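Local structure of avidin-related protein 4/5 (Gallus gallus, 2OF8) at residues T19-N24 / E28-Y33; Y33-A38 / G42-S47; V66-N69 / T74-F77; L96-V101 / S105-A110. The protein probably binds biotin with high affinity, as avidins do, and carries a biotin p-nitroanilide in its pocket. The protein carries 2 engineered substitutions. All coordinates share one frame; numbering follows the deposited sequence. Where two conformers were deposited one is given.

Contact 1: T19-N24 / E28-Y33. With BNI (5-(2-oxo-hexahydro-thieno[3,4-D]imidazol-6-yl)-pentanoic acid (4-nitro-phenyl)-amide), chain C.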
# COMPACT_ATOMS: atom_id res chain seq x y z
N THR A 19 -3.63 9.30 -22.01
CA THR A 19 -3.19 9.09 -23.37
C THR A 19 -1.71 8.76 -23.33
O THR A 19 -0.92 9.53 -22.79
CB THR A 19 -3.41 10.37 -24.19
OG1 THR A 19 -4.78 10.77 -24.11
CG2 THR A 19 -3.17 10.12 -25.68
N ILE A 20 -1.35 7.60 -23.86
CA ILE A 20 0.03 7.16 -23.90
C ILE A 20 0.50 7.22 -25.35
O ILE A 20 -0.19 6.78 -26.27
CB ILE A 20 0.16 5.75 -23.29
CG1 ILE A 20 -0.19 5.82 -21.79
CG2 ILE A 20 1.57 5.18 -23.50
CD1 ILE A 20 -0.21 4.50 -21.08
N ARG A 21 1.69 7.79 -25.55
CA ARG A 21 2.26 7.95 -26.88
C ARG A 21 3.08 6.69 -27.24
O ARG A 21 2.90 5.64 -26.63
CB ARG A 21 3.11 9.22 -26.93
CG ARG A 21 2.35 10.52 -26.61
CD ARG A 21 3.18 11.78 -26.88
NE ARG A 21 2.48 13.03 -26.56
CZ ARG A 21 2.30 13.52 -25.34
NH1 ARG A 21 2.73 12.87 -24.27
NH2 ARG A 21 1.66 14.67 -25.18
N ALA A 22 3.94 6.79 -28.25
CA ALA A 22 4.70 5.64 -28.72
C ALA A 22 5.61 5.09 -27.63
O ALA A 22 6.22 5.85 -26.88
CB ALA A 22 5.53 6.01 -29.94
N VAL A 23 5.67 3.77 -27.55
CA VAL A 23 6.56 3.09 -26.63
C VAL A 23 7.85 2.80 -27.40
O VAL A 23 7.80 2.20 -28.48
CB VAL A 23 5.93 1.78 -26.13
CG1 VAL A 23 6.87 1.04 -25.21
CG2 VAL A 23 4.61 2.07 -25.42
N ASN A 24 8.99 3.22 -26.87
CA ASN A 24 10.25 3.06 -27.59
C ASN A 24 10.83 1.66 -27.38
O ASN A 24 10.21 0.81 -26.73
CB ASN A 24 11.24 4.20 -27.28
CG ASN A 24 11.86 4.11 -25.89
OD1 ASN A 24 11.74 3.11 -25.19
ND2 ASN A 24 12.56 5.17 -25.51
N GLU A 28 10.12 2.67 -22.82
CA GLU A 28 9.78 3.97 -22.25
C GLU A 28 8.64 4.63 -23.01
O GLU A 28 8.54 4.50 -24.24
CB GLU A 28 10.97 4.90 -22.27
CG GLU A 28 12.17 4.36 -21.54
CD GLU A 28 13.39 5.22 -21.74
OE1 GLU A 28 13.63 5.66 -22.90
OE2 GLU A 28 14.11 5.45 -20.76
N PHE A 29 7.80 5.34 -22.28
CA PHE A 29 6.69 6.05 -22.89
C PHE A 29 6.38 7.32 -22.13
O PHE A 29 6.64 7.44 -20.93
CB PHE A 29 5.44 5.16 -22.98
CG PHE A 29 4.97 4.61 -21.65
CD1 PHE A 29 4.09 5.33 -20.85
CD2 PHE A 29 5.39 3.37 -21.22
CE1 PHE A 29 3.65 4.81 -19.64
CE2 PHE A 29 4.96 2.85 -20.01
CZ PHE A 29 4.09 3.58 -19.22
N THR A 30 5.81 8.27 -22.86
CA THR A 30 5.28 9.46 -22.26
C THR A 30 3.80 9.56 -22.58
O THR A 30 3.26 8.76 -23.33
CB THR A 30 6.08 10.69 -22.71
OG1 THR A 30 5.81 11.80 -21.85
CG2 THR A 30 5.70 11.12 -24.13
N GLY A 31 3.15 10.54 -21.98
CA GLY A 31 1.73 10.69 -22.17
C GLY A 31 1.18 11.81 -21.33
O GLY A 31 1.92 12.60 -20.75
N THR A 32 -0.14 11.88 -21.29
CA THR A 32 -0.83 12.84 -20.45
C THR A 32 -1.92 12.15 -19.67
O THR A 32 -2.41 11.08 -20.05
CB THR A 32 -1.46 13.97 -21.29
OG1 THR A 32 -2.43 13.40 -22.18
CG2 THR A 32 -0.42 14.66 -22.18
N TYR A 33 -2.31 12.78 -18.58
CA TYR A 33 -3.27 12.22 -17.65
C TYR A 33 -4.22 13.34 -17.24
O TYR A 33 -3.78 14.38 -16.75
CB TYR A 33 -2.55 11.66 -16.41
CG TYR A 33 -3.35 10.63 -15.64
CD1 TYR A 33 -4.40 11.00 -14.81
CD2 TYR A 33 -3.05 9.28 -15.74
CE1 TYR A 33 -5.13 10.04 -14.10
CE2 TYR A 33 -3.77 8.32 -15.04
CZ TYR A 33 -4.81 8.70 -14.23
OH TYR A 33 -5.50 7.72 -13.55
C1 BNI C . -4.21 15.37 -5.99
C10 BNI C . -3.67 15.29 -7.43
C9 BNI C . -4.52 14.40 -8.33
C8 BNI C . -4.50 12.95 -7.86
C7 BNI C . -5.54 12.12 -8.58
C2 BNI C . -5.52 10.63 -8.08
C6 BNI C . -4.84 8.19 -8.06
C4 BNI C . -6.74 9.78 -8.53
C5 BNI C . -6.32 8.30 -8.44
C3 BNI C . -7.05 8.78 -10.58
O2 BNI C . -5.42 15.45 -5.77
O3 BNI C . -7.35 8.61 -11.79
N1 BNI C . -6.60 7.82 -9.77
N2 BNI C . -7.12 9.93 -9.92
S1 BNI C . -4.09 9.70 -8.73
N17 BNI C . -3.36 15.28 -4.97
C18 BNI C . -3.55 15.35 -3.62
C20 BNI C . -2.69 16.15 -2.80
C21 BNI C . -2.90 16.21 -1.38
C22 BNI C . -4.00 15.47 -0.77
C23 BNI C . -4.87 14.67 -1.59
C24 BNI C . -4.66 14.61 -3.00
N25 BNI C . -4.21 15.56 0.72
O26 BNI C . -3.48 16.21 1.41
O27 BNI C . -5.09 14.97 1.26
O HOH W 1 -5.03 12.25 -21.69
O HOH W 2 3.61 14.49 -21.95
O HOH W 3 6.27 8.13 -25.76
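R21 lays its extended side chain across the strand opposite, with CD and NH1 against CG2 of T30 and NH2 at 3.7 Å from CG2 of T32. With CG beside the backbone N (chi1 -59°), the chain slants over T30 and brings NH1 to water 2, which accepts from it and donates to G31 O. Next to it, I20 CG2 packs obliquely on the ring of F29, 3.7 Å from CD1, and V23 CG2 runs alongside F29 CB; F29 is buried and also meets F64 of strand 61-67. The two segments belong to the antiparallel beta hairpin of strands 17-20 and 28-34, residues 21-24 leading into its turn. T19 and T32 form a hydrogen-bonded pair, with both N...O distances (T19 N to T32 O and T32 N to T19 O) 2.9 Å, and R21 N gives T30 O an almost straight bond (177°). T19 OG1 and T32 OG1 share water 1, and K9 also binds T19 OG1. At the turn, N24 N donates to E28 O, E28 N approaches N24 OD1 from above its carbonyl plane, and N24 ND2, in its amide plane, meets the anti lone pair of E28 OE1 at 2.9 Å.

Contact 2: Y33-A38 / G42-S47. With BNI (5-(2-oxo-hexahydro-thieno[3,4-D]imidazol-6-yl)-pentanoic acid (4-nitro-phenyl)-amide), chain C.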
# COMPACT_ATOMS: atom_id res chain seq x y z
N TYR A 33 -2.31 12.78 -18.58
CA TYR A 33 -3.27 12.22 -17.65
C TYR A 33 -4.22 13.34 -17.24
O TYR A 33 -3.78 14.38 -16.75
CB TYR A 33 -2.55 11.66 -16.41
CG TYR A 33 -3.35 10.63 -15.64
CD1 TYR A 33 -4.40 11.00 -14.81
CD2 TYR A 33 -3.05 9.28 -15.74
CE1 TYR A 33 -5.13 10.04 -14.10
CE2 TYR A 33 -3.77 8.32 -15.04
CZ TYR A 33 -4.81 8.70 -14.23
OH TYR A 33 -5.50 7.72 -13.55
N LEU A 34 -5.52 13.13 -17.44
CA LEU A 34 -6.56 14.04 -17.00
C LEU A 34 -7.34 13.33 -15.90
O LEU A 34 -8.16 12.45 -16.17
CB LEU A 34 -7.48 14.43 -18.16
CG LEU A 34 -8.48 15.54 -17.82
CD1 LEU A 34 -7.78 16.83 -17.44
CD2 LEU A 34 -9.42 15.78 -19.00
N THR A 35 -7.04 13.66 -14.65
CA THR A 35 -7.74 13.05 -13.54
C THR A 35 -9.15 13.61 -13.41
O THR A 35 -9.38 14.80 -13.58
CB THR A 35 -6.96 13.17 -12.23
OG1 THR A 35 -7.71 12.50 -11.20
CG2 THR A 35 -6.74 14.63 -11.77
N ALA A 36 -10.10 12.73 -13.09
CA ALA A 36 -11.47 13.14 -12.83
C ALA A 36 -11.63 13.74 -11.44
O ALA A 36 -12.60 14.46 -11.20
CB ALA A 36 -12.42 11.97 -13.01
N VAL A 37 -10.71 13.39 -10.53
CA VAL A 37 -10.80 13.75 -9.13
C VAL A 37 -9.48 14.32 -8.62
O VAL A 37 -8.40 14.00 -9.13
CB VAL A 37 -11.20 12.54 -8.24
CG1 VAL A 37 -12.62 12.09 -8.57
CG2 VAL A 37 -10.21 11.37 -8.39
N ALA A 38 -9.57 15.16 -7.61
CA ALA A 38 -8.39 15.71 -6.94
C ALA A 38 -8.84 16.27 -5.61
O ALA A 38 -10.04 16.42 -5.36
CB ALA A 38 -7.76 16.81 -7.77
N GLY A 42 -11.40 21.94 -8.84
CA GLY A 42 -11.45 23.17 -9.61
C GLY A 42 -10.11 23.53 -10.25
O GLY A 42 -10.07 24.27 -11.23
N ASN A 43 -9.02 23.02 -9.68
CA ASN A 43 -7.67 23.31 -10.16
C ASN A 43 -7.13 22.33 -11.20
O ASN A 43 -6.03 22.52 -11.70
CB ASN A 43 -6.69 23.35 -8.99
CG ASN A 43 -6.93 24.52 -8.05
OD1 ASN A 43 -7.57 25.51 -8.42
ND2 ASN A 43 -6.41 24.42 -6.84
N ILE A 44 -7.86 21.26 -11.51
CA ILE A 44 -7.28 20.18 -12.31
C ILE A 44 -6.89 20.68 -13.71
O ILE A 44 -7.67 21.34 -14.38
CB ILE A 44 -8.25 18.99 -12.45
CG1 ILE A 44 -8.42 18.29 -11.10
CG2 ILE A 44 -7.74 18.00 -13.49
CD1 ILE A 44 -9.63 17.38 -11.03
N THR A 45 -5.68 20.33 -14.11
CA THR A 45 -5.20 20.54 -15.47
C THR A 45 -4.54 19.27 -15.98
O THR A 45 -4.05 18.44 -15.19
CB THR A 45 -4.19 21.70 -15.56
OG1 THR A 45 -3.07 21.40 -14.71
CG2 THR A 45 -4.82 23.01 -15.07
N LEU A 46 -4.52 19.11 -17.29
CA LEU A 46 -3.85 18.01 -17.95
C LEU A 46 -2.40 17.95 -17.49
O LEU A 46 -1.72 18.97 -17.44
CB LEU A 46 -3.91 18.21 -19.46
CG LEU A 46 -3.48 17.02 -20.32
CD1 LEU A 46 -4.43 15.84 -20.15
CD2 LEU A 46 -3.37 17.44 -21.77
N SER A 47 -1.93 16.76 -17.13
CA SER A 47 -0.62 16.60 -16.52
C SER A 47 0.19 15.52 -17.23
O SER A 47 -0.35 14.55 -17.73
CB SER A 47 -0.81 16.24 -15.05
OG SER A 47 -1.42 17.31 -14.34
C1 BNI C . -4.21 15.37 -5.99
C10 BNI C . -3.67 15.29 -7.43
C9 BNI C . -4.52 14.40 -8.33
C8 BNI C . -4.50 12.95 -7.86
C7 BNI C . -5.54 12.12 -8.58
C2 BNI C . -5.52 10.63 -8.08
C6 BNI C . -4.84 8.19 -8.06
C4 BNI C . -6.74 9.78 -8.53
C5 BNI C . -6.32 8.30 -8.44
C3 BNI C . -7.05 8.78 -10.58
O2 BNI C . -5.42 15.45 -5.77
O3 BNI C . -7.35 8.61 -11.79
N1 BNI C . -6.60 7.82 -9.77
N2 BNI C . -7.12 9.93 -9.92
S1 BNI C . -4.09 9.70 -8.73
N17 BNI C . -3.36 15.28 -4.97
C18 BNI C . -3.55 15.35 -3.62
C20 BNI C . -2.69 16.15 -2.80
C21 BNI C . -2.90 16.21 -1.38
C22 BNI C . -4.00 15.47 -0.77
C23 BNI C . -4.87 14.67 -1.59
C24 BNI C . -4.66 14.61 -3.00
N25 BNI C . -4.21 15.56 0.72
O26 BNI C . -3.48 16.21 1.41
O27 BNI C . -5.09 14.97 1.26
O HOH W 4 -4.89 15.78 -14.62
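I44 packs into the bend of residues 35-38, in the connection between strands 28-34 and 47-53 of the avidin barrel, the loop that closes over one side of the biotin pocket. This is the tight part. I44 CG1 sits 3.7 Å from A38 CB, CD1 lies against both that methyl and T35 O, and CG2 meets T35 CG2 at 3.9 Å, the two side chains crossing at about a right angle. CG1 lies beside the backbone N of I44 (chi1 -68°), which sends the long branch toward A38 while CG2 turns to T35. The outer part is looser: L34 and L46 are exposed, their closest apolar touch runs from L34 CB to L46 CD1 at 3.9 Å, and L34 CD1 barely reaches I44 CG2. Y33 and S47 form the single antiparallel bridge here, bonded through both backbone nitrogens. Just beyond it the segments part, and water 4 fills in, donating to Y33 O and T45 O and accepting from T35 N. S47 OG donates to T45 O and takes a bond from N69 N, fixing the end of the loop. On the pocket side, Y33 OH donates to the ureido oxygen O3 of the ligand at 2.7 Å, O3 lying at the edge of the phenol ring and in its plane. T35 OG1 accepts from ligand N2 in a nearly straight bond (173°) and donates its own hydrogen bond to a lone pair of V37 O, 2.6 Å away.

Contact 3: V66-N69 / T74-F77. With BNI (5-(2-oxo-hexahydro-thieno[3,4-D]imidazol-6-yl)-pentanoic acid (4-nitro-phenyl)-amide), chain C.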
# COMPACT_ATOMS: atom_id res chain seq x y z
N VAL A 66 3.05 10.34 -12.67
CA VAL A 66 2.31 11.51 -13.10
C VAL A 66 2.76 12.70 -12.25
O VAL A 66 2.63 12.69 -11.02
CB VAL A 66 0.79 11.34 -12.95
CG1 VAL A 66 0.07 12.58 -13.50
CG2 VAL A 66 0.31 10.08 -13.65
N HIS A 67 3.31 13.71 -12.92
CA HIS A 67 3.66 14.97 -12.29
C HIS A 67 2.45 15.89 -12.44
O HIS A 67 2.20 16.45 -13.51
CB HIS A 67 4.91 15.56 -12.95
CG HIS A 67 5.12 17.02 -12.71
ND1 HIS A 67 6.18 17.55 -11.99
CD2 HIS A 67 4.42 18.08 -13.16
CE1 HIS A 67 6.09 18.87 -12.01
NE2 HIS A 67 5.02 19.21 -12.69
N TRP A 68 1.67 16.03 -11.37
CA TRP A 68 0.48 16.87 -11.43
C TRP A 68 0.93 18.32 -11.65
O TRP A 68 1.78 18.82 -10.94
CB TRP A 68 -0.36 16.73 -10.15
CG TRP A 68 -0.74 15.31 -9.92
CD1 TRP A 68 -0.26 14.49 -8.95
CD2 TRP A 68 -1.61 14.50 -10.74
NE1 TRP A 68 -0.80 13.23 -9.08
CE2 TRP A 68 -1.62 13.21 -10.17
CE3 TRP A 68 -2.40 14.74 -11.87
CZ2 TRP A 68 -2.38 12.17 -10.70
CZ3 TRP A 68 -3.16 13.71 -12.39
CH2 TRP A 68 -3.15 12.44 -11.81
N ASN A 69 0.33 18.99 -12.63
CA ASN A 69 0.74 20.34 -12.98
C ASN A 69 0.04 21.41 -12.16
O ASN A 69 0.30 22.60 -12.34
CB ASN A 69 0.51 20.61 -14.47
CG ASN A 69 1.65 20.14 -15.34
OD1 ASN A 69 2.66 19.61 -14.88
ND2 ASN A 69 1.50 20.35 -16.64
N THR A 74 2.61 13.97 -6.31
CA THR A 74 3.01 13.09 -7.41
C THR A 74 2.31 11.76 -7.23
O THR A 74 2.19 11.29 -6.10
CB THR A 74 4.53 12.86 -7.37
OG1 THR A 74 5.22 14.11 -7.57
CG2 THR A 74 4.98 11.94 -8.50
N THR A 75 1.85 11.14 -8.31
CA THR A 75 1.35 9.76 -8.24
C THR A 75 2.21 8.83 -9.07
O THR A 75 2.63 9.19 -10.16
CB THR A 75 -0.10 9.68 -8.71
OG1 THR A 75 -0.87 10.56 -7.89
CG2 THR A 75 -0.69 8.26 -8.53
N VAL A 76 2.44 7.62 -8.56
CA VAL A 76 2.98 6.54 -9.37
C VAL A 76 1.94 5.42 -9.48
O VAL A 76 1.22 5.14 -8.52
CB VAL A 76 4.31 6.00 -8.81
CG1 VAL A 76 5.40 7.06 -8.91
CG2 VAL A 76 4.17 5.50 -7.38
N PHE A 77 1.88 4.83 -10.66
CA PHE A 77 1.02 3.69 -10.97
C PHE A 77 1.91 2.53 -11.41
O PHE A 77 2.86 2.73 -12.17
CB PHE A 77 0.09 3.99 -12.15
CG PHE A 77 -0.99 4.99 -11.86
CD1 PHE A 77 -0.72 6.35 -11.87
CD2 PHE A 77 -2.31 4.59 -11.65
CE1 PHE A 77 -1.73 7.29 -11.66
CE2 PHE A 77 -3.32 5.54 -11.44
CZ PHE A 77 -3.02 6.88 -11.43
C1 BNI C . -4.21 15.37 -5.99
C10 BNI C . -3.67 15.29 -7.43
C9 BNI C . -4.52 14.40 -8.33
C8 BNI C . -4.50 12.95 -7.86
C7 BNI C . -5.54 12.12 -8.58
C2 BNI C . -5.52 10.63 -8.08
C6 BNI C . -4.84 8.19 -8.06
C4 BNI C . -6.74 9.78 -8.53
C5 BNI C . -6.32 8.30 -8.44
C3 BNI C . -7.05 8.78 -10.58
O2 BNI C . -5.42 15.45 -5.77
O3 BNI C . -7.35 8.61 -11.79
N1 BNI C . -6.60 7.82 -9.77
N2 BNI C . -7.12 9.93 -9.92
S1 BNI C . -4.09 9.70 -8.73
N17 BNI C . -3.36 15.28 -4.97
C18 BNI C . -3.55 15.35 -3.62
C20 BNI C . -2.69 16.15 -2.80
C21 BNI C . -2.90 16.21 -1.38
C22 BNI C . -4.00 15.47 -0.77
C23 BNI C . -4.87 14.67 -1.59
C24 BNI C . -4.66 14.61 -3.00
N25 BNI C . -4.21 15.56 0.72
O26 BNI C . -3.48 16.21 1.41
O27 BNI C . -5.09 14.97 1.26
O HOH W 5 6.61 14.64 -10.12
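W68 reaches across to T75 OG1 with the edge of its indole while the ligand lies on one of its faces. From CB, CG leaves beside the backbone N (chi1 -57°), which swings the ring from its loop toward strand 74-83. CG and CD1 each lie 3.8 Å from ligand C10, and CD1 also comes to 3.9 Å from T74 CA. NE1 donates to T75 OG1 at 2.9 Å, the oxygen only 1° out of the ring plane, so this bond fixes the rotation of the indole. CE2 is 3.6 Å from ligand C9, which stands over the centre of the ring, CZ2 meets the thioether S1, and CH2 at the far rim approaches C7. V66 CG1 covers the opposite face, 3.4 Å from the plane and offset toward the rim. Replacing this tryptophan by an alanine would probably leave T75 OG1 without its N-H donor and the valeryl chain of the ligand without its flat wall. Between the backbones, V66 and T75 make a hydrogen-bonded pair, tightest from V66 N to T75 O (2.8 Å), and V66 CG2 touches F77 CE1. T75 OG1 and CG2 and the ring of F77 also approach S1; Y33 meets the indole with ring planes about 90° apart. W68 and F77, which W95 also meets, form an aromatic wall beside the bicycle and tail of biotin, the hallmark of the avidin pocket inside the barrel.

Contact 4: L96-V101 / S105-A110. With BNI (5-(2-oxo-hexahydro-thieno[3,4-D]imidazol-6-yl)-pentanoic acid (4-nitro-phenyl)-amide), chain C; BNI (5-(2-oxo-hexahydro-thieno[3,4-D]imidazol-6-yl)-pentanoic acid (4-nitro-phenyl)-amide), chain L.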
# COMPACT_ATOMS: atom_id res chain seq x y z
N LEU A 96 0.33 4.81 -5.73
CA LEU A 96 0.70 5.57 -4.54
C LEU A 96 0.68 7.05 -4.90
O LEU A 96 1.28 7.46 -5.89
CB LEU A 96 2.11 5.22 -4.04
CG LEU A 96 2.32 3.79 -3.58
CD1 LEU A 96 3.80 3.54 -3.32
CD2 LEU A 96 1.51 3.46 -2.34
N LEU A 97 -0.01 7.85 -4.09
CA LEU A 97 -0.10 9.29 -4.25
C LEU A 97 0.65 9.93 -3.09
O LEU A 97 0.26 9.79 -1.92
CB LEU A 97 -1.57 9.73 -4.28
CG LEU A 97 -1.91 11.23 -4.19
CD1 LEU A 97 -1.23 12.15 -5.18
CD2 LEU A 97 -3.41 11.40 -4.33
N ARG A 98 1.75 10.61 -3.43
CA ARG A 98 2.59 11.30 -2.47
C ARG A 98 2.22 12.77 -2.41
O ARG A 98 2.36 13.49 -3.39
CB ARG A 98 4.06 11.18 -2.87
CG ARG A 98 4.99 11.98 -1.98
CD ARG A 98 5.10 11.43 -0.60
NE ARG A 98 5.65 12.38 0.35
CZ ARG A 98 6.33 12.03 1.44
NH1 ARG A 98 6.66 10.77 1.67
NH2 ARG A 98 6.69 12.96 2.30
N SER A 99 1.76 13.20 -1.24
CA SER A 99 1.55 14.61 -0.97
C SER A 99 2.82 15.26 -0.46
O SER A 99 3.71 14.61 0.07
CB SER A 99 0.45 14.79 0.07
OG SER A 99 -0.79 14.34 -0.43
N SER A 100 2.90 16.58 -0.64
CA SER A 100 4.00 17.36 -0.12
C SER A 100 3.67 17.79 1.30
O SER A 100 2.62 18.41 1.54
CB SER A 100 4.19 18.60 -0.99
OG SER A 100 5.13 19.48 -0.42
N VAL A 101 4.55 17.47 2.24
CA VAL A 101 4.41 17.97 3.60
C VAL A 101 5.58 18.89 3.95
O VAL A 101 6.60 18.91 3.26
CB VAL A 101 4.26 16.83 4.63
CG1 VAL A 101 2.97 16.06 4.38
CG2 VAL A 101 5.47 15.90 4.63
N SER A 105 8.67 15.41 10.04
CA SER A 105 7.78 15.00 11.12
C SER A 105 6.36 14.67 10.63
O SER A 105 5.62 13.96 11.31
CB SER A 105 7.72 16.06 12.23
OG SER A 105 6.90 17.15 11.87
N TYR A 106 6.00 15.18 9.45
CA TYR A 106 4.70 14.90 8.83
C TYR A 106 4.76 13.82 7.76
O TYR A 106 3.74 13.48 7.16
CB TYR A 106 4.16 16.18 8.19
CG TYR A 106 3.89 17.29 9.17
CD1 TYR A 106 2.76 17.27 9.98
CD2 TYR A 106 4.76 18.38 9.27
CE1 TYR A 106 2.51 18.30 10.87
CE2 TYR A 106 4.51 19.41 10.16
CZ TYR A 106 3.38 19.37 10.96
OH TYR A 106 3.13 20.39 11.85
N ASP A 107 5.94 13.27 7.51
CA ASP A 107 6.13 12.30 6.42
C ASP A 107 5.18 11.10 6.52
O ASP A 107 4.71 10.59 5.49
CB ASP A 107 7.57 11.82 6.40
CG ASP A 107 7.81 10.82 5.32
OD1 ASP A 107 7.91 11.24 4.15
OD2 ASP A 107 7.88 9.60 5.57
N TRP A 108 4.88 10.67 7.74
CA TRP A 108 4.08 9.47 7.96
C TRP A 108 2.71 9.53 7.30
O TRP A 108 2.18 8.48 6.94
CB TRP A 108 3.91 9.22 9.47
CG TRP A 108 3.08 10.26 10.14
CD1 TRP A 108 3.52 11.45 10.66
CD2 TRP A 108 1.66 10.24 10.34
NE1 TRP A 108 2.46 12.16 11.16
CE2 TRP A 108 1.31 11.44 10.98
CE3 TRP A 108 0.65 9.32 10.03
CZ2 TRP A 108 -0.01 11.74 11.33
CZ3 TRP A 108 -0.65 9.63 10.36
CH2 TRP A 108 -0.97 10.82 11.01
N LYS A 109 2.14 10.72 7.15
CA LYS A 109 0.77 10.85 6.63
C LYS A 109 0.72 11.21 5.15
O LYS A 109 -0.35 11.49 4.63
CB LYS A 109 -0.03 11.88 7.45
CG LYS A 109 0.42 13.32 7.31
CD LYS A 109 -0.44 14.26 8.13
CE LYS A 109 -0.03 15.70 7.95
NZ LYS A 109 -0.87 16.60 8.78
N ALA A 110 1.86 11.20 4.47
CA ALA A 110 1.97 11.77 3.13
C ALA A 110 1.72 10.81 1.96
O ALA A 110 1.83 11.24 0.82
CB ALA A 110 3.33 12.41 2.95
C1 BNI C . -4.21 15.37 -5.99
C10 BNI C . -3.67 15.29 -7.43
C9 BNI C . -4.52 14.40 -8.33
C8 BNI C . -4.50 12.95 -7.86
C7 BNI C . -5.54 12.12 -8.58
C2 BNI C . -5.52 10.63 -8.08
C6 BNI C . -4.84 8.19 -8.06
C4 BNI C . -6.74 9.78 -8.53
C5 BNI C . -6.32 8.30 -8.44
C3 BNI C . -7.05 8.78 -10.58
O2 BNI C . -5.42 15.45 -5.77
O3 BNI C . -7.35 8.61 -11.79
N1 BNI C . -6.60 7.82 -9.77
N2 BNI C . -7.12 9.93 -9.92
S1 BNI C . -4.09 9.70 -8.73
N17 BNI C . -3.36 15.28 -4.97
C18 BNI C . -3.55 15.35 -3.62
C20 BNI C . -2.69 16.15 -2.80
C21 BNI C . -2.90 16.21 -1.38
C22 BNI C . -4.00 15.47 -0.77
C23 BNI C . -4.87 14.67 -1.59
C24 BNI C . -4.66 14.61 -3.00
N25 BNI C . -4.21 15.56 0.72
O26 BNI C . -3.48 16.21 1.41
O27 BNI C . -5.09 14.97 1.26
C1 BNI L . -5.52 9.94 12.83
C10 BNI L . -5.53 8.85 13.90
C9 BNI L . -4.13 8.46 14.38
C8 BNI L . -3.33 7.81 13.26
C7 BNI L . -1.91 7.55 13.71
C2 BNI L . -1.07 6.80 12.62
C6 BNI L . -0.05 4.78 11.45
C4 BNI L . 0.48 6.80 12.86
C5 BNI L . 1.06 5.61 12.08
C3 BNI L . 1.64 5.46 14.31
O2 BNI L . -4.73 10.88 12.91
O3 BNI L . 2.15 5.03 15.38
N1 BNI L . 1.76 4.89 13.11
N2 BNI L . 0.89 6.55 14.23
S1 BNI L . -1.49 5.02 12.56
N17 BNI L . -6.34 9.84 11.77
C18 BNI L . -6.65 10.65 10.72
C20 BNI L . -8.00 10.83 10.28
C21 BNI L . -8.28 11.70 9.16
C22 BNI L . -7.19 12.39 8.47
C23 BNI L . -5.84 12.19 8.92
C24 BNI L . -5.56 11.34 10.02
N25 BNI L . -7.48 13.29 7.29
O26 BNI L . -8.61 13.47 6.90
O27 BNI L . -6.61 13.87 6.71
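The 3-10 segment in the connection between strands 89-98 and 111-120 is tied to the end of the first of these by a salt bridge from R98 to D107. NH1 and NH2 of R98 both grip one oxygen, D107 OD1, end-on at 2.8 Å; that oxygen lies in the guanidinium plane, while both nitrogens come from the same face of the carboxylate, the two planes being 37° apart. A bend at chi2 (70°) brings the guanidinium over A110, whose CB sits 3.3 Å from its plane, above the centre. NE turns back to S99 O. Replacing R98 by a leucine would probably leave the D107 carboxylate without its charged mate and S99 O without the NE donor. Beside this, S99 N donates to A110 O at 2.8 Å, and V101 packs its CB 3.6 Å from Y106 CB and its CG1 against A110 CB. W108 takes its ring to another site, with CZ3 3.6 Å from C2 of the ligand bound by the third subunit, the cross-subunit tryptophan contact known in avidins. In the barrel, the backbone of R98 is hydrogen-bonded to T74 of strand 74-83 and that of L97 to R112 of strand 111-120.

From the N terminus the four contacts follow in series, each closing a short connection before the next begins, so none nests or crosses. Contact 1 closes the turn between strands 17-20 and 28-34. Contact 2 continues from it through the shared Y33 and closes the loop leading to strand 47-53. Contact 3 closes the hairpin of strands 61-67 and 74-83; it touches contact 2, where S47 OG meets N69 N, and contact 1 through Y33. Contact 4 closes the connection between strands 89-98 and 111-120 and pairs with contact 3 along strands 74-83 and 89-98. Contacts 1 and 4, with centres about 27 Å apart, do not touch, yet all four border the same ligand.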